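Local coordinates for serpin-ZX (Arabidopsis thaliana, PDB 3LE2), which inhibits target proteases such as metacaspase-9 by offering a reactive center loop that is cleaved and traps the protease covalently, and helps control programmed cell death, at residues K210-S215 with P268-V274; F220-G224 with I362-A366. One frame throughout, in Å; residues are numbered along the deposited sequence.

Contact 1: residues K210-S215 with P268-V274; sequences KKQYVS and PRRQVKV
Tyr213 (chi1 m) lays one face of its ring over the Gln271 side chain, a CH-pi contact with Gln271 CG 3.5 Å from the ring centroid. Arg269 O lies at the ring edge, 3.5 Å from Tyr213 CE1. The extended backbones pair antiparallel at Gln212 and Val272. Gln212 N donates to Val272 O at 2.9 Å, and Val272 N to Gln212 O at 2.7 Å. Tyr213 (phi/psi -72/87) centres an inverse gamma turn, and the axes of 212-215 and 271-274 cross at 87°, 4.4 Å apart. Pro268 CB packs 3.5 Å from Ser215 OG. A water bridges Ser215 OG (3.0 Å) and Arg270 N (3.2 Å). At the other end Lys211 NZ and Lys273 NZ, like charges 4.1 Å apart, donate to one water, Lys273 weakly; Lys211 also forms a salt bridge with Glu359. This twisted pairing joins the first serpin B-sheet strand, 212-217, to C-sheet strand 271-274 beside the reactive center loop. Strand 220-226 pairs with 212-217, and 361-365 runs parallel to 271-274.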
loop_
_atom_site.group_PDB
_atom_site.type_symbol
_atom_site.label_atom_id
_atom_site.label_comp_id
_atom_site.label_asym_id
_atom_site.label_seq_id
_atom_site.Cartn_x
_atom_site.Cartn_y
_atom_site.Cartn_z
ATOM N N LYS A 210 12.676 -23.419 10.527
ATOM C CA LYS A 210 11.588 -23.973 9.739
ATOM C C LYS A 210 11.799 -23.697 8.252
ATOM O O LYS A 210 12.605 -22.853 7.868
ATOM C CB LYS A 210 10.246 -23.397 10.186
ATOM C CG LYS A 210 9.892 -23.703 11.629
ATOM C CD LYS A 210 8.384 -23.696 11.836
ATOM C CE LYS A 210 8.015 -23.806 13.304
ATOM N NZ LYS A 210 8.203 -22.509 14.032
ATOM N N LYS A 211 11.065 -24.405 7.409
ATOM C CA LYS A 211 11.184 -24.189 5.979
ATOM C C LYS A 211 10.466 -22.896 5.600
ATOM O O LYS A 211 9.487 -22.516 6.238
ATOM C CB LYS A 211 10.620 -25.393 5.232
ATOM C CG LYS A 211 11.321 -26.712 5.586
ATOM C CD LYS A 211 10.784 -27.893 4.762
ATOM C CE LYS A 211 11.301 -29.250 5.277
ATOM N NZ LYS A 211 12.759 -29.491 5.031
ATOM N N GLN A 212 10.955 -22.206 4.576
ATOM C CA GLN A 212 10.327 -20.950 4.158
ATOM C C GLN A 212 9.961 -20.923 2.660
ATOM O O GLN A 212 10.584 -21.605 1.849
ATOM C CB GLN A 212 11.235 -19.759 4.499
ATOM C CG GLN A 212 11.787 -19.729 5.950
ATOM C CD GLN A 212 10.716 -19.496 6.993
ATOM O OE1 GLN A 212 9.729 -18.806 6.745
ATOM N NE2 GLN A 212 10.898 -20.083 8.172
ATOM N N TYR A 213 8.947 -20.135 2.304
ATOM C CA TYR A 213 8.651 -19.824 0.902
ATOM C C TYR A 213 9.711 -18.879 0.326
ATOM O O TYR A 213 9.553 -17.651 0.364
ATOM C CB TYR A 213 7.265 -19.168 0.762
ATOM C CG TYR A 213 6.095 -20.050 1.162
ATOM C CD1 TYR A 213 5.662 -21.081 0.329
ATOM C CD2 TYR A 213 5.412 -19.839 2.367
ATOM C CE1 TYR A 213 4.594 -21.892 0.684
ATOM C CE2 TYR A 213 4.354 -20.633 2.731
ATOM C CZ TYR A 213 3.947 -21.668 1.880
ATOM O OH TYR A 213 2.887 -22.470 2.219
ATOM N N VAL A 214 10.795 -19.440 -0.195
ATOM C CA VAL A 214 11.831 -18.623 -0.818
ATOM C C VAL A 214 12.179 -19.125 -2.227
ATOM O O VAL A 214 12.368 -20.325 -2.433
ATOM C CB VAL A 214 13.108 -18.594 0.040
ATOM C CG1 VAL A 214 14.151 -17.664 -0.573
ATOM C CG2 VAL A 214 12.783 -18.168 1.461
ATOM N N SER A 215 12.243 -18.208 -3.191
ATOM C CA SER A 215 12.765 -18.511 -4.523
ATOM C C SER A 215 13.925 -17.564 -4.840
ATOM O O SER A 215 13.899 -16.387 -4.476
ATOM C CB SER A 215 11.689 -18.364 -5.611
ATOM O OG SER A 215 10.615 -19.269 -5.443
ATOM N N PRO A 268 6.880 -17.142 -4.455
ATOM C CA PRO A 268 7.455 -18.448 -4.117
ATOM C C PRO A 268 6.354 -19.327 -3.576
ATOM O O PRO A 268 5.709 -18.935 -2.609
ATOM C CB PRO A 268 8.441 -18.132 -2.981
ATOM C CG PRO A 268 8.396 -16.643 -2.770
ATOM C CD PRO A 268 7.202 -16.100 -3.460
ATOM N N ARG A 269 6.140 -20.498 -4.157
ATOM C CA ARG A 269 5.010 -21.321 -3.743
ATOM C C ARG A 269 5.408 -22.583 -2.992
ATOM O O ARG A 269 4.546 -23.293 -2.478
ATOM C CB ARG A 269 4.115 -21.651 -4.940
ATOM C CG ARG A 269 3.320 -20.453 -5.397
ATOM C CD ARG A 269 2.316 -20.809 -6.490
ATOM N NE ARG A 269 1.470 -19.657 -6.794
ATOM C CZ ARG A 269 1.788 -18.711 -7.670
ATOM N NH1 ARG A 269 2.931 -18.779 -8.349
ATOM N NH2 ARG A 269 0.959 -17.700 -7.876
ATOM N N ARG A 270 6.706 -22.862 -2.930
ATOM C CA ARG A 270 7.207 -24.007 -2.170
ATOM C C ARG A 270 7.998 -23.573 -0.935
ATOM O O ARG A 270 8.875 -22.704 -1.017
ATOM C CB ARG A 270 8.114 -24.882 -3.033
ATOM C CG ARG A 270 7.409 -25.579 -4.153
ATOM C CD ARG A 270 8.289 -26.656 -4.756
ATOM N NE ARG A 270 7.582 -27.365 -5.819
ATOM C CZ ARG A 270 6.639 -28.280 -5.607
ATOM N NH1 ARG A 270 6.294 -28.603 -4.364
ATOM N NH2 ARG A 270 6.040 -28.871 -6.634
ATOM N N GLN A 271 7.700 -24.191 0.200
ATOM C CA GLN A 271 8.547 -24.029 1.374
ATOM C C GLN A 271 9.783 -24.872 1.195
ATOM O O GLN A 271 9.689 -26.073 0.961
ATOM C CB GLN A 271 7.815 -24.457 2.638
ATOM C CG GLN A 271 6.682 -23.528 3.000
ATOM C CD GLN A 271 5.929 -23.979 4.231
ATOM O OE1 GLN A 271 5.307 -25.032 4.232
ATOM N NE2 GLN A 271 5.963 -23.167 5.278
ATOM N N VAL A 272 10.943 -24.237 1.292
ATOM C CA VAL A 272 12.201 -24.933 1.109
ATOM C C VAL A 272 13.080 -24.816 2.342
ATOM O O VAL A 272 12.822 -24.017 3.241
ATOM C CB VAL A 272 12.965 -24.451 -0.157
ATOM C CG1 VAL A 272 12.069 -24.554 -1.389
ATOM C CG2 VAL A 272 13.480 -23.024 0.015
ATOM N N LYS A 273 14.113 -25.643 2.379
ATOM C CA LYS A 273 15.042 -25.674 3.492
ATOM C C LYS A 273 15.902 -24.421 3.447
ATOM O O LYS A 273 16.458 -24.077 2.396
ATOM C CB LYS A 273 15.922 -26.928 3.394
ATOM C CG LYS A 273 16.712 -27.276 4.654
ATOM C CD LYS A 273 17.488 -28.583 4.464
ATOM C CE LYS A 273 17.779 -29.274 5.796
ATOM N NZ LYS A 273 16.533 -29.712 6.502
ATOM N N VAL A 274 16.012 -23.737 4.582
ATOM C CA VAL A 274 16.892 -22.577 4.683
ATOM C C VAL A 274 18.097 -22.938 5.539
ATOM O O VAL A 274 17.969 -23.671 6.518
ATOM C CB VAL A 274 16.177 -21.368 5.329
ATOM C CG1 VAL A 274 14.992 -20.928 4.482
ATOM C CG2 VAL A 274 15.729 -21.710 6.751
HETATM O O HOH W 1 14.589 -25.103 7.031
HETATM O O HOH W 2 13.976 -28.599 7.901
HETATM O O HOH W 3 9.465 -21.322 -3.649
#

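Contact 2: residues F220-G224 with I362-A366; sequences FKVLG and IDFVA
Phe364 and Lys221 bury the most surface here, followed by Leu223. Both segments are extended strands, but they do not pair. Their axes cross at -83° and come no nearer than 8.5 Å, and the nearest CA atoms, Lys221 CA and Phe364 CA, are 7.4 Å apart. Side chains fill the gap. Phe364 (chi1 t, chi2 94°) points toward strand 220-224, and one face of its ring receives Leu223 CB, 3.6 Å from the ring centroid in a CH-pi contact. Leu223 (chi1 t, chi2 p) and Lys221 both point toward the other strand, with Val222 between them turned away. This is a serpin B-sheet strand, 220-226, packing across C-sheet strand 361-365 at the end of the reactive center loop. Phe240 and Ile279 also touch both Leu223 and Phe364. Lys221 reaches across with chi1 m and the rest of its chain t. Its CB lies 3.9 Å from Phe364 CD1, and its NZ donates to Asp363 O at 2.8 Å. A water accepts from Lys221 NZ at 3.0 Å and from Asp363 N at 3.1 Å. The Asp363 carboxylate turns elsewhere, to Glu276 N and a salt bridge with Arg275.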
loop_
_atom_site.group_PDB
_atom_site.type_symbol
_atom_site.label_atom_id
_atom_site.label_comp_id
_atom_site.label_asym_id
_atom_site.label_seq_id
_atom_site.Cartn_x
_atom_site.Cartn_y
_atom_site.Cartn_z
ATOM N N PHE A 220 18.521 -11.533 -7.313
ATOM C CA PHE A 220 17.707 -11.284 -6.127
ATOM C C PHE A 220 16.995 -12.522 -5.642
ATOM O O PHE A 220 17.002 -13.552 -6.300
ATOM C CB PHE A 220 16.672 -10.190 -6.394
ATOM C CG PHE A 220 15.699 -10.523 -7.493
ATOM C CD1 PHE A 220 16.049 -10.351 -8.831
ATOM C CD2 PHE A 220 14.426 -10.999 -7.194
ATOM C CE1 PHE A 220 15.142 -10.652 -9.849
ATOM C CE2 PHE A 220 13.517 -11.310 -8.217
ATOM C CZ PHE A 220 13.875 -11.124 -9.535
ATOM N N LYS A 221 16.383 -12.409 -4.473
ATOM C CA LYS A 221 15.567 -13.476 -3.934
ATOM C C LYS A 221 14.232 -12.935 -3.446
ATOM O O LYS A 221 14.092 -11.738 -3.182
ATOM C CB LYS A 221 16.296 -14.176 -2.804
ATOM C CG LYS A 221 17.535 -14.915 -3.253
ATOM C CD LYS A 221 18.361 -15.316 -2.046
ATOM C CE LYS A 221 19.770 -15.666 -2.449
ATOM N NZ LYS A 221 20.526 -16.146 -1.262
ATOM N N VAL A 222 13.244 -13.818 -3.356
ATOM C CA VAL A 222 11.951 -13.436 -2.814
ATOM C C VAL A 222 11.507 -14.369 -1.694
ATOM O O VAL A 222 11.614 -15.595 -1.810
ATOM C CB VAL A 222 10.869 -13.392 -3.891
ATOM C CG1 VAL A 222 9.541 -12.934 -3.280
ATOM C CG2 VAL A 222 11.296 -12.465 -5.019
ATOM N N LEU A 223 11.038 -13.769 -0.599
ATOM C CA LEU A 223 10.487 -14.519 0.525
ATOM C C LEU A 223 9.018 -14.156 0.693
ATOM O O LEU A 223 8.664 -12.985 0.634
ATOM C CB LEU A 223 11.248 -14.209 1.810
ATOM C CG LEU A 223 10.512 -14.551 3.111
ATOM C CD1 LEU A 223 10.455 -16.048 3.348
ATOM C CD2 LEU A 223 11.174 -13.848 4.282
ATOM N N GLY A 224 8.158 -15.160 0.850
ATOM C CA GLY A 224 6.759 -14.909 1.148
ATOM C C GLY A 224 6.456 -15.326 2.576
ATOM O O GLY A 224 6.853 -16.414 2.993
ATOM N N ILE A 362 19.065 -23.055 1.154
ATOM C CA ILE A 362 19.149 -21.718 0.603
ATOM C C ILE A 362 19.246 -20.704 1.736
ATOM O O ILE A 362 18.768 -20.953 2.843
ATOM C CB ILE A 362 17.912 -21.422 -0.276
ATOM C CG1 ILE A 362 18.222 -20.366 -1.320
ATOM C CG2 ILE A 362 16.730 -20.979 0.563
ATOM C CD1 ILE A 362 17.017 -20.003 -2.125
ATOM N N ASP A 363 19.896 -19.578 1.465
ATOM C CA ASP A 363 19.965 -18.488 2.436
ATOM C C ASP A 363 19.048 -17.344 2.033
ATOM O O ASP A 363 18.887 -17.032 0.847
ATOM C CB ASP A 363 21.394 -17.950 2.598
ATOM C CG ASP A 363 22.332 -18.953 3.254
ATOM O OD1 ASP A 363 21.853 -19.858 3.965
ATOM O OD2 ASP A 363 23.557 -18.830 3.056
ATOM N N PHE A 364 18.436 -16.732 3.036
ATOM C CA PHE A 364 17.745 -15.483 2.839
ATOM C C PHE A 364 18.107 -14.614 4.047
ATOM O O PHE A 364 17.515 -14.734 5.119
ATOM C CB PHE A 364 16.237 -15.706 2.727
ATOM C CG PHE A 364 15.480 -14.485 2.286
ATOM C CD1 PHE A 364 15.187 -14.281 0.946
ATOM C CD2 PHE A 364 15.081 -13.529 3.210
ATOM C CE1 PHE A 364 14.504 -13.148 0.529
ATOM C CE2 PHE A 364 14.388 -12.394 2.811
ATOM C CZ PHE A 364 14.102 -12.206 1.463
ATOM N N VAL A 365 19.117 -13.771 3.880
ATOM C CA VAL A 365 19.601 -12.938 4.980
ATOM C C VAL A 365 19.413 -11.467 4.634
ATOM O O VAL A 365 20.153 -10.907 3.831
ATOM C CB VAL A 365 21.076 -13.238 5.306
ATOM C CG1 VAL A 365 21.606 -12.269 6.381
ATOM C CG2 VAL A 365 21.225 -14.692 5.749
ATOM N N ALA A 366 18.398 -10.853 5.221
ATOM C CA ALA A 366 17.996 -9.522 4.800
ATOM C C ALA A 366 18.715 -8.466 5.627
ATOM O O ALA A 366 18.093 -7.694 6.361
ATOM C CB ALA A 366 16.494 -9.367 4.921
HETATM O O HOH W 4 21.649 -18.926 -0.989
#

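In the fold
The centres of contact 1 and contact 2 are 9 Å apart, and they touch. Strands 212-217 and 220-226 follow each other in the chain and pair antiparallel. Ser215 O lies 2.9 Å from Val222 N, and Tyr213 O lies 2.9 Å from Gly224 N, both probable hydrogen bonds. Strands 271-274 and 361-365 are neighbours in the same sheet. Contact 1 joins its strands by backbone bonds and side chains; in contact 2 side chains bridge strands that do not pair. Val214 of contact 1 touches both Leu223 and Phe364 of contact 2. The reactive bond, Arg353-Gly354, is nearer contact 1: the Lys211 side chain is about 6 Å from Gly354. Contact 2 lies away from it, although Ile362 and Asp363 end the loop region.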